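Local coordinates for protein phycocyanobilin lyase subunit alpha (Nostoc sp. PCC 7120, PDB 5N3U) that probably serves, paired with CpcF as a phycocyanobilin lyase, in attaching the chromophore to the phycocyanin alpha subunit CpcA, at residues E20-N25 and Y35-W40; A54-L59 and R87-G92; S111-K116 and A182-Y187; Q146-V151 and Q168-H173. All blocks are in the same frame, centred on the assembly; numbering follows the deposited sequence.

All four contacts tie together parts of one HEAT-type alpha-solenoid, in series from the N-terminal end, except that contact 4 is nested in the loop closed by contact 3. Contacts 1 and 2 touch and share a side of the chain's centre. Contact 1 packs Ala22 against Ala37, with Trp40 alongside Ala22; contact 2 sets isoleucine and leucine tips largely against backbone. Contact 3, nearest the centre, is different in kind: a single salt bridge spans two well-separated helical segments. Contact 4 returns to apolar chemistry with two buried aromatic rings, and Phe170 continues onto Ala182 of contact 3. Contact 4 is buried; contacts 1, 2 and 3 are only partly so.

Contact 1. Residues E20-N25 and Y35-W40; sequences ELAIAN and YYAAWW
Ala22 and Ala37 bring helices 19-25 and 31-43 together, with their CA atoms only 5.0 Å apart. The closest atoms of this pair are Ala22 O and Ala37 CB, at 3.5 Å, so a methyl group rests against a backbone carbonyl of the other helix. The two CB atoms point into the interface, and their small size lets the short helical segments approach to 8.4 Å between axes while crossing at -137°. Asn25, one turn after Ala22, adds its CB to the same methyl of Ala37, at 3.9 Å; it is the aliphatic root of Asn25, not its amide, that does the touching.

Trp40 closes the other end of this packed strip. Its CG lies anti to the backbone N (chi1 -169°), which sends the indole across to helix 19-25, where the six-membered ring meets Ala22: CE3 of Trp40 is 3.6 Å from Ala22 CB, with CZ3 close behind. Leu17 lies against Trp40 and Asn25, and Tyr44 stacks on the indole.

Away from this strip the outer side of helix 19-25 faces solvent. Glu20, Leu21 and Ala24 are exposed, and the Glu20 carboxylate turns back to Thr18. The far flank of helix 31-43 is covered instead: Tyr36 and Trp39 pack on Ala103 and Thr104 of the CpcF chain, the beta subunit. No hydrogen bond crosses between the segments, and close alanine packing of two helices running in broadly opposite directions, joined by a short connection, is what a helical hairpin of a HEAT-like alpha-solenoid would show.

Contact 2. Residues A54-L59 and R87-G92; sequences ALIAAL and RKAVPG
Ile56 reaches from helix 49-58 to the turn that leads into helix 90-96, and its delta methyl does most of the work. From CB, which points at the other segment, the side chain divides. CG2 stands anti to the backbone N, whereas CG1 is anti to the carbonyl carbon (chi1 -67°) and carries the chain outward; chi2 of 168° keeps it extended. At the tip, CD1 settles on backbone: Ala89 CA is 3.8 Å from Ile56 CD1, and Lys88 O lies 3.9 Å from the same methyl. Two side-chain carbons complete the seat, Lys88 CG at 4.0 Å from Ile56 CD1 and Ala89 CB a little farther.

Lys88 thus lends only the base of its side chain to Ile56. Beyond CG it runs extended to NZ, which forms a salt bridge with Asp53, about one turn before Ile56 on the same helix, so the lysine ties the turn to that helix at its charged end as well.

One turn further along the chain, Leu59 meets Gly92, with Leu59 CD1 3.6 Å from Gly92 C. The absence of a side chain there lets the leucine methyl lie directly on the main chain.

Helix 72-83 flanks the pair, taking Leu55, Ala58 and Leu59 against Ala77, Ala78 and Leu81, while on the second segment Val90 turns away from Ile56 and packs on Leu112 and Leu115 of helix 102-115.

Contact 3. Residues S111-K116 and A182-Y187; sequences SLEMLK and AARAMY
Glu113 OE2 is gripped by two cations, one from each segment. The shorter link crosses the contact: Arg184 NH2 donates to Glu113 OE2 over 2.8 Å in a salt bridge, though the bond is bent, with an N-H...O angle of 138°. The amine of Lys116 is the second partner, with NZ 3.4 Å from Glu113 OE2, and it also hydrogen-bonds the backbone, Lys116 NZ lying 2.9 Å from Glu113 O. The lysine thus folds back over the end of its own helix, just where positive phi takes the chain out of helical geometry.

The two charged groups meet strongly turned, their planes 74° apart. NH2 approaches OE2 from above the carboxylate, 42° out of its plane, and only OE2 of the two oxygens is within bonding distance of Arg184, so the pairing is not two-pronged. Arg184 needs length to get there: its chain is extended from CG to NE, bridging segments whose nearest CA atoms, Glu113 CA and Ala185 CA, are 11.0 Å apart. The carboxylate probably offsets the like charges of Lys116 and Arg184 gathered around it.

Arg184 is held at a second point, since NE forms a salt bridge with Asp217, which should limit the swing of the guanidinium. Helix 148-157 touches both sides of the bridge: Ala154 and Ala157 meet Glu113, Ala157 also meets Lys116, and Glu153 packs against Arg184, so the bridge links helix 102-115 to helix 176-190 alongside helix 148-157.

Contact 4. Residues Q146-V151 and Q168-H173; sequences QPYEAV and QPFLEH
Two aromatic rings, Tyr148 and Phe170, meet obliquely: their centroids are 5.3 Å apart and their planes 32° from parallel. The contact belongs to the HEAT-repeat part of the chain, where helix 148-157 is packed against the loop running from helix 164-167 to helix 176-190. On one face of the Tyr148 ring lies the CB of Gln146, 3.8 Å above the plane and displaced toward the rim. Leu128 and Ala135, from a loop, also touch the tyrosine.

Phe170 brings CE2 and CZ to Tyr148. With CG anti to the carbonyl carbon in both residues (chi1 -69° for Tyr148 and -72° for Phe170), each ring is turned toward the other segment; the long directions of the side chains cross at about a right angle, even though the ring planes differ far less. Further round, Phe170 packs on Val178 and Ala182 of helix 176-190, so this ring joins that helix to helix 148-157.

Pro147, at the N-cap position, is the centre of an inverse gamma turn, which brings the chain into the helix directly before Tyr148. Nearby, His173 hydrogen-bonds Ala135 O through NE2 and Val175 N through ND1.

Both touching residues are buried, and what joins them is apolar. The join rests on two neighbouring ring carbons of each aromatic, with Tyr148 CD1 3.6 Å from Phe170 CE2 and Tyr148 CE1 3.9 Å from Phe170 CZ.

Contact 1. Residues E20-N25 and Y35-W40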
# COMPACT_ATOMS: atom_id res chain seq x y z
N GLU A 20 -6.27 7.27 -22.95
CA GLU A 20 -5.97 7.30 -24.39
C GLU A 20 -4.67 6.64 -24.61
O GLU A 20 -4.48 5.87 -25.55
CB GLU A 20 -5.96 8.77 -24.96
CG GLU A 20 -7.07 9.67 -24.35
CD GLU A 20 -6.82 10.04 -22.86
OE1 GLU A 20 -5.70 10.51 -22.55
OE2 GLU A 20 -7.70 9.88 -22.00
N LEU A 21 -3.73 6.92 -23.72
CA LEU A 21 -2.39 6.35 -23.92
C LEU A 21 -2.36 4.85 -23.62
O LEU A 21 -1.76 4.07 -24.34
CB LEU A 21 -1.42 7.10 -23.04
CG LEU A 21 0.06 6.94 -23.32
CD1 LEU A 21 0.44 6.90 -24.80
CD2 LEU A 21 0.71 8.08 -22.54
N ALA A 22 -3.10 4.46 -22.59
CA ALA A 22 -3.23 3.01 -22.29
C ALA A 22 -3.85 2.30 -23.45
O ALA A 22 -3.40 1.27 -23.86
CB ALA A 22 -4.14 2.83 -21.10
N ILE A 23 -4.91 2.89 -24.00
CA ILE A 23 -5.57 2.26 -25.14
C ILE A 23 -4.65 2.14 -26.27
O ILE A 23 -4.54 1.05 -26.83
CB ILE A 23 -6.85 2.95 -25.58
CG1 ILE A 23 -7.92 2.81 -24.50
CG2 ILE A 23 -7.38 2.30 -26.84
CD1 ILE A 23 -8.99 3.85 -24.53
N ALA A 24 -3.91 3.23 -26.60
CA ALA A 24 -2.90 3.10 -27.69
C ALA A 24 -1.83 2.04 -27.47
O ALA A 24 -1.45 1.22 -28.35
CB ALA A 24 -2.23 4.44 -27.90
N ASN A 25 -1.31 2.05 -26.25
CA ASN A 25 -0.30 1.09 -25.87
C ASN A 25 -0.75 -0.36 -26.02
O ASN A 25 0.10 -1.24 -26.13
CB ASN A 25 0.17 1.36 -24.44
CG ASN A 25 1.07 2.61 -24.31
OD1 ASN A 25 1.64 3.09 -25.28
ND2 ASN A 25 1.21 3.09 -23.13
N TYR A 35 0.85 -5.51 -22.02
CA TYR A 35 0.44 -6.26 -20.81
C TYR A 35 0.11 -5.30 -19.69
O TYR A 35 -0.89 -5.42 -19.04
CB TYR A 35 1.55 -7.25 -20.46
CG TYR A 35 1.32 -8.15 -19.30
CD1 TYR A 35 0.66 -9.36 -19.47
CD2 TYR A 35 1.75 -7.82 -18.00
CE1 TYR A 35 0.43 -10.22 -18.40
CE2 TYR A 35 1.57 -8.71 -16.91
CZ TYR A 35 0.93 -9.89 -17.13
OH TYR A 35 0.65 -10.77 -16.12
N TYR A 36 0.96 -4.32 -19.47
CA TYR A 36 0.80 -3.38 -18.41
C TYR A 36 -0.42 -2.54 -18.67
O TYR A 36 -1.26 -2.31 -17.80
CB TYR A 36 2.08 -2.53 -18.28
CG TYR A 36 1.95 -1.57 -17.13
CD1 TYR A 36 1.39 -0.35 -17.33
CD2 TYR A 36 2.34 -1.94 -15.85
CE1 TYR A 36 1.21 0.52 -16.33
CE2 TYR A 36 2.19 -1.07 -14.79
CZ TYR A 36 1.63 0.17 -15.06
OH TYR A 36 1.44 1.04 -14.09
N ALA A 37 -0.59 -2.13 -19.91
CA ALA A 37 -1.72 -1.27 -20.23
C ALA A 37 -3.06 -1.92 -20.03
O ALA A 37 -3.97 -1.32 -19.55
CB ALA A 37 -1.59 -0.78 -21.68
N ALA A 38 -3.22 -3.15 -20.44
CA ALA A 38 -4.39 -3.93 -20.12
C ALA A 38 -4.66 -4.06 -18.63
O ALA A 38 -5.80 -3.82 -18.22
CB ALA A 38 -4.30 -5.31 -20.71
N TRP A 39 -3.63 -4.35 -17.80
CA TRP A 39 -3.84 -4.28 -16.35
C TRP A 39 -4.28 -2.90 -15.88
O TRP A 39 -5.21 -2.76 -15.11
CB TRP A 39 -2.49 -4.71 -15.63
CG TRP A 39 -2.53 -4.48 -14.19
CD1 TRP A 39 -2.97 -5.33 -13.24
CD2 TRP A 39 -2.10 -3.33 -13.51
NE1 TRP A 39 -2.95 -4.75 -12.05
CE2 TRP A 39 -2.41 -3.52 -12.15
CE3 TRP A 39 -1.55 -2.13 -13.92
CZ2 TRP A 39 -2.13 -2.59 -11.16
CZ3 TRP A 39 -1.26 -1.17 -12.93
CH2 TRP A 39 -1.58 -1.40 -11.57
N TRP A 40 -3.63 -1.84 -16.40
CA TRP A 40 -3.95 -0.50 -15.99
C TRP A 40 -5.40 -0.12 -16.27
O TRP A 40 -6.08 0.52 -15.45
CB TRP A 40 -3.00 0.47 -16.64
CG TRP A 40 -3.01 1.87 -16.15
CD1 TRP A 40 -2.17 2.45 -15.25
CD2 TRP A 40 -3.84 2.92 -16.64
NE1 TRP A 40 -2.48 3.80 -15.09
CE2 TRP A 40 -3.52 4.10 -15.93
CE3 TRP A 40 -4.87 2.97 -17.58
CZ2 TRP A 40 -4.16 5.33 -16.16
CZ3 TRP A 40 -5.54 4.21 -17.79
CH2 TRP A 40 -5.15 5.36 -17.09

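Contact 2. Residues A54-L59 and R87-G92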
# COMPACT_ATOMS: atom_id res chain seq x y z
N ALA A 54 -10.97 -2.16 -27.53
CA ALA A 54 -9.55 -2.54 -27.58
C ALA A 54 -9.22 -3.80 -26.76
O ALA A 54 -8.41 -4.68 -27.18
CB ALA A 54 -8.70 -1.36 -27.12
N LEU A 55 -9.84 -3.90 -25.61
CA LEU A 55 -9.60 -5.11 -24.79
C LEU A 55 -10.22 -6.34 -25.41
O LEU A 55 -9.62 -7.43 -25.39
CB LEU A 55 -10.07 -4.88 -23.37
CG LEU A 55 -9.23 -3.91 -22.58
CD1 LEU A 55 -9.99 -3.40 -21.40
CD2 LEU A 55 -7.88 -4.52 -22.17
N ILE A 56 -11.41 -6.19 -26.00
CA ILE A 56 -12.01 -7.27 -26.72
C ILE A 56 -11.13 -7.75 -27.82
O ILE A 56 -10.96 -8.96 -27.97
CB ILE A 56 -13.41 -6.89 -27.23
CG1 ILE A 56 -14.32 -6.73 -26.02
CG2 ILE A 56 -13.93 -7.93 -28.29
CD1 ILE A 56 -15.67 -6.07 -26.23
N ALA A 57 -10.54 -6.84 -28.58
CA ALA A 57 -9.64 -7.26 -29.64
C ALA A 57 -8.42 -8.04 -29.09
O ALA A 57 -7.97 -9.03 -29.64
CB ALA A 57 -9.19 -6.03 -30.41
N ALA A 58 -7.93 -7.62 -27.94
CA ALA A 58 -6.78 -8.28 -27.31
C ALA A 58 -7.10 -9.66 -26.80
O ALA A 58 -6.19 -10.47 -26.61
CB ALA A 58 -6.32 -7.38 -26.20
N LEU A 59 -8.40 -10.00 -26.68
CA LEU A 59 -8.77 -11.41 -26.46
C LEU A 59 -8.35 -12.37 -27.60
O LEU A 59 -8.24 -13.56 -27.39
CB LEU A 59 -10.22 -11.57 -26.15
CG LEU A 59 -10.84 -10.86 -24.98
CD1 LEU A 59 -12.31 -11.14 -24.88
CD2 LEU A 59 -10.18 -11.33 -23.70
N ARG A 87 -21.28 -5.51 -21.02
CA ARG A 87 -21.67 -6.83 -21.52
C ARG A 87 -21.45 -7.03 -23.01
O ARG A 87 -21.56 -8.14 -23.54
CB ARG A 87 -23.09 -7.10 -21.15
CG ARG A 87 -23.32 -7.14 -19.67
CD ARG A 87 -24.76 -7.53 -19.39
NE ARG A 87 -24.96 -7.83 -17.98
CZ ARG A 87 -25.96 -8.55 -17.50
NH1 ARG A 87 -26.90 -9.11 -18.31
NH2 ARG A 87 -26.04 -8.71 -16.18
N LYS A 88 -21.05 -5.99 -23.72
CA LYS A 88 -20.49 -6.22 -25.04
C LYS A 88 -19.38 -7.22 -25.08
O LYS A 88 -19.10 -7.84 -26.12
CB LYS A 88 -19.88 -4.89 -25.53
CG LYS A 88 -19.46 -4.93 -26.96
CD LYS A 88 -19.09 -3.56 -27.54
CE LYS A 88 -18.64 -3.90 -28.96
NZ LYS A 88 -18.08 -2.78 -29.74
N ALA A 89 -18.65 -7.31 -23.93
CA ALA A 89 -17.56 -8.29 -23.83
C ALA A 89 -17.93 -9.76 -23.74
O ALA A 89 -17.02 -10.66 -23.81
CB ALA A 89 -16.72 -7.91 -22.61
N VAL A 90 -19.21 -10.04 -23.50
CA VAL A 90 -19.62 -11.37 -23.11
C VAL A 90 -19.29 -12.39 -24.15
O VAL A 90 -18.70 -13.41 -23.82
CB VAL A 90 -21.06 -11.39 -22.60
CG1 VAL A 90 -21.66 -12.79 -22.51
CG2 VAL A 90 -21.13 -10.74 -21.24
N PRO A 91 -19.60 -12.14 -25.45
CA PRO A 91 -19.29 -13.15 -26.42
C PRO A 91 -17.80 -13.51 -26.55
O PRO A 91 -17.46 -14.70 -26.64
CB PRO A 91 -19.89 -12.58 -27.71
CG PRO A 91 -20.98 -11.74 -27.23
CD PRO A 91 -20.46 -11.10 -26.00
N GLY A 92 -16.95 -12.51 -26.55
CA GLY A 92 -15.52 -12.75 -26.58
C GLY A 92 -15.02 -13.50 -25.35
O GLY A 92 -14.17 -14.38 -25.45

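Contact 3. Residues S111-K116 and A182-Y187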
# COMPACT_ATOMS: atom_id res chain seq x y z
N SER A 111 -14.44 -13.05 -14.97
CA SER A 111 -15.10 -11.86 -15.52
C SER A 111 -16.57 -12.08 -15.86
O SER A 111 -17.37 -11.23 -15.63
CB SER A 111 -14.28 -11.41 -16.73
OG SER A 111 -13.06 -10.92 -16.23
N LEU A 112 -16.92 -13.25 -16.36
CA LEU A 112 -18.32 -13.59 -16.60
C LEU A 112 -19.09 -13.65 -15.31
O LEU A 112 -20.25 -13.25 -15.28
CB LEU A 112 -18.42 -14.88 -17.37
CG LEU A 112 -17.96 -14.73 -18.81
CD1 LEU A 112 -17.71 -16.05 -19.48
CD2 LEU A 112 -18.98 -13.96 -19.67
N GLU A 113 -18.48 -14.11 -14.22
CA GLU A 113 -19.15 -14.01 -12.92
C GLU A 113 -19.44 -12.51 -12.53
O GLU A 113 -20.44 -12.23 -11.91
CB GLU A 113 -18.27 -14.64 -11.87
CG GLU A 113 -18.86 -14.73 -10.45
CD GLU A 113 -18.81 -13.45 -9.61
OE1 GLU A 113 -17.96 -12.51 -9.85
OE2 GLU A 113 -19.68 -13.37 -8.70
N MET A 114 -18.53 -11.60 -12.82
CA MET A 114 -18.67 -10.21 -12.50
C MET A 114 -19.71 -9.56 -13.37
O MET A 114 -20.52 -8.75 -12.89
CB MET A 114 -17.34 -9.49 -12.61
CG MET A 114 -16.32 -9.94 -11.60
SD MET A 114 -14.74 -9.07 -11.91
CE MET A 114 -15.18 -7.55 -11.26
N LEU A 115 -19.79 -9.98 -14.62
CA LEU A 115 -20.77 -9.34 -15.56
C LEU A 115 -22.18 -9.86 -15.40
O LEU A 115 -23.10 -9.18 -15.80
CB LEU A 115 -20.31 -9.53 -16.96
CG LEU A 115 -19.03 -8.80 -17.30
CD1 LEU A 115 -18.38 -9.16 -18.60
CD2 LEU A 115 -19.25 -7.32 -17.25
N LYS A 116 -22.37 -11.05 -14.81
CA LYS A 116 -23.68 -11.59 -14.45
C LYS A 116 -24.57 -11.89 -15.65
O LYS A 116 -25.75 -11.94 -15.50
CB LYS A 116 -24.56 -10.68 -13.53
CG LYS A 116 -23.97 -10.00 -12.38
CD LYS A 116 -23.57 -10.87 -11.28
CE LYS A 116 -22.88 -10.02 -10.21
NZ LYS A 116 -21.65 -10.78 -9.74
N ALA A 182 -19.08 -24.23 -4.66
CA ALA A 182 -20.27 -25.01 -4.89
C ALA A 182 -21.34 -24.62 -3.82
O ALA A 182 -22.50 -24.45 -4.17
CB ALA A 182 -19.97 -26.49 -4.81
N ALA A 183 -20.90 -24.36 -2.59
CA ALA A 183 -21.85 -23.87 -1.54
C ALA A 183 -22.45 -22.56 -1.86
O ALA A 183 -23.66 -22.35 -1.84
CB ALA A 183 -21.17 -23.82 -0.23
N ARG A 184 -21.60 -21.65 -2.35
CA ARG A 184 -22.13 -20.40 -2.84
C ARG A 184 -23.07 -20.47 -3.95
O ARG A 184 -24.15 -19.84 -3.94
CB ARG A 184 -20.95 -19.47 -3.21
CG ARG A 184 -21.37 -18.16 -3.79
CD ARG A 184 -20.12 -17.69 -4.51
NE ARG A 184 -19.94 -16.29 -4.89
CZ ARG A 184 -20.42 -15.70 -5.95
NH1 ARG A 184 -21.33 -16.27 -6.79
NH2 ARG A 184 -20.03 -14.43 -6.12
N ALA A 185 -22.71 -21.22 -4.96
CA ALA A 185 -23.60 -21.38 -6.07
C ALA A 185 -24.92 -22.08 -5.69
O ALA A 185 -26.01 -21.67 -6.09
CB ALA A 185 -22.96 -22.14 -7.17
N MET A 186 -24.79 -23.10 -4.84
CA MET A 186 -26.01 -23.79 -4.44
C MET A 186 -26.98 -22.86 -3.70
O MET A 186 -28.21 -22.91 -3.93
CB MET A 186 -25.63 -25.00 -3.63
CG MET A 186 -25.11 -26.21 -4.46
SD MET A 186 -26.20 -26.81 -5.71
CE MET A 186 -27.58 -27.55 -4.71
N TYR A 187 -26.46 -22.07 -2.80
CA TYR A 187 -27.29 -21.07 -2.15
C TYR A 187 -27.94 -20.08 -3.11
O TYR A 187 -29.15 -19.80 -3.09
CB TYR A 187 -26.53 -20.35 -1.09
CG TYR A 187 -27.49 -19.43 -0.32
CD1 TYR A 187 -27.75 -18.12 -0.76
CD2 TYR A 187 -28.15 -19.88 0.80
CE1 TYR A 187 -28.63 -17.29 -0.06
CE2 TYR A 187 -29.04 -19.07 1.50
CZ TYR A 187 -29.28 -17.79 1.06
OH TYR A 187 -30.16 -16.95 1.72

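Contact 4. Residues Q146-V151 and Q168-H173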
# COMPACT_ATOMS: atom_id res chain seq x y z
N GLN A 146 -9.81 -27.66 -14.84
CA GLN A 146 -10.62 -26.51 -15.22
C GLN A 146 -10.71 -25.60 -14.03
O GLN A 146 -10.43 -26.00 -12.92
CB GLN A 146 -12.03 -26.93 -15.70
CG GLN A 146 -12.12 -27.81 -16.95
CD GLN A 146 -11.66 -27.06 -18.15
OE1 GLN A 146 -11.44 -25.86 -18.10
NE2 GLN A 146 -11.59 -27.72 -19.23
N PRO A 147 -11.01 -24.30 -14.26
CA PRO A 147 -11.11 -23.36 -13.15
C PRO A 147 -12.47 -23.56 -12.49
O PRO A 147 -13.41 -22.77 -12.67
CB PRO A 147 -11.00 -21.99 -13.84
CG PRO A 147 -11.57 -22.21 -15.19
CD PRO A 147 -11.13 -23.62 -15.55
N TYR A 148 -12.59 -24.65 -11.74
CA TYR A 148 -13.92 -24.99 -11.18
C TYR A 148 -14.44 -23.94 -10.25
O TYR A 148 -15.66 -23.65 -10.26
CB TYR A 148 -13.84 -26.38 -10.49
CG TYR A 148 -13.64 -27.53 -11.49
CD1 TYR A 148 -14.67 -27.91 -12.35
CD2 TYR A 148 -12.43 -28.17 -11.60
CE1 TYR A 148 -14.53 -28.95 -13.20
CE2 TYR A 148 -12.24 -29.16 -12.52
CZ TYR A 148 -13.25 -29.56 -13.31
OH TYR A 148 -13.11 -30.55 -14.23
N GLU A 149 -13.59 -23.39 -9.41
CA GLU A 149 -14.01 -22.38 -8.51
C GLU A 149 -14.76 -21.25 -9.20
O GLU A 149 -15.88 -20.90 -8.84
CB GLU A 149 -12.81 -21.86 -7.70
CG GLU A 149 -13.10 -20.71 -6.71
CD GLU A 149 -11.88 -20.34 -5.81
OE1 GLU A 149 -10.78 -20.88 -6.02
OE2 GLU A 149 -12.05 -19.60 -4.80
N ALA A 150 -14.11 -20.64 -10.21
CA ALA A 150 -14.71 -19.52 -10.96
C ALA A 150 -15.87 -19.95 -11.74
O ALA A 150 -16.85 -19.22 -11.83
CB ALA A 150 -13.63 -18.97 -11.89
N VAL A 151 -15.88 -21.14 -12.30
CA VAL A 151 -17.00 -21.59 -13.11
C VAL A 151 -18.27 -21.76 -12.25
O VAL A 151 -19.40 -21.38 -12.63
CB VAL A 151 -16.70 -22.92 -13.84
CG1 VAL A 151 -17.95 -23.61 -14.36
CG2 VAL A 151 -15.67 -22.68 -14.98
N GLN A 168 -24.24 -29.51 -7.62
CA GLN A 168 -24.38 -30.11 -6.29
C GLN A 168 -23.32 -31.14 -5.89
O GLN A 168 -22.79 -31.03 -4.84
CB GLN A 168 -25.77 -30.75 -6.19
CG GLN A 168 -26.05 -31.26 -4.79
CD GLN A 168 -27.58 -31.43 -4.52
OE1 GLN A 168 -28.42 -31.16 -5.39
NE2 GLN A 168 -27.93 -31.77 -3.30
N PRO A 169 -22.88 -32.03 -6.82
CA PRO A 169 -21.80 -32.94 -6.53
C PRO A 169 -20.47 -32.31 -6.12
O PRO A 169 -19.66 -32.86 -5.33
CB PRO A 169 -21.68 -33.70 -7.84
CG PRO A 169 -23.01 -33.66 -8.40
CD PRO A 169 -23.45 -32.27 -8.12
N PHE A 170 -20.20 -31.08 -6.60
CA PHE A 170 -18.97 -30.40 -6.22
C PHE A 170 -18.92 -30.00 -4.80
O PHE A 170 -17.84 -29.65 -4.28
CB PHE A 170 -18.69 -29.18 -7.16
CG PHE A 170 -18.26 -29.61 -8.56
CD1 PHE A 170 -19.18 -30.01 -9.48
CD2 PHE A 170 -16.92 -29.72 -8.87
CE1 PHE A 170 -18.79 -30.43 -10.75
CE2 PHE A 170 -16.50 -30.14 -10.15
CZ PHE A 170 -17.43 -30.47 -11.07
N LEU A 171 -20.04 -30.09 -4.07
CA LEU A 171 -19.89 -29.88 -2.65
C LEU A 171 -18.98 -30.90 -1.98
O LEU A 171 -18.55 -30.64 -0.84
CB LEU A 171 -21.26 -29.91 -1.94
CG LEU A 171 -22.24 -28.80 -2.26
CD1 LEU A 171 -23.69 -29.25 -1.99
CD2 LEU A 171 -21.92 -27.51 -1.46
N GLU A 172 -18.78 -32.08 -2.61
CA GLU A 172 -17.85 -33.15 -2.11
C GLU A 172 -16.53 -33.22 -2.85
O GLU A 172 -15.76 -34.14 -2.68
CB GLU A 172 -18.59 -34.55 -2.10
CG GLU A 172 -19.84 -34.41 -1.23
CD GLU A 172 -20.60 -35.72 -0.92
OE1 GLU A 172 -20.47 -36.65 -1.75
OE2 GLU A 172 -21.36 -35.78 0.12
N HIS A 173 -16.23 -32.19 -3.64
CA HIS A 173 -14.91 -32.15 -4.27
C HIS A 173 -13.83 -32.15 -3.18
O HIS A 173 -13.99 -31.53 -2.14
CB HIS A 173 -14.80 -30.89 -5.17
CG HIS A 173 -13.63 -30.96 -6.10
ND1 HIS A 173 -12.37 -30.67 -5.69
CD2 HIS A 173 -13.54 -31.32 -7.38
CE1 HIS A 173 -11.51 -30.88 -6.69
NE2 HIS A 173 -12.22 -31.26 -7.72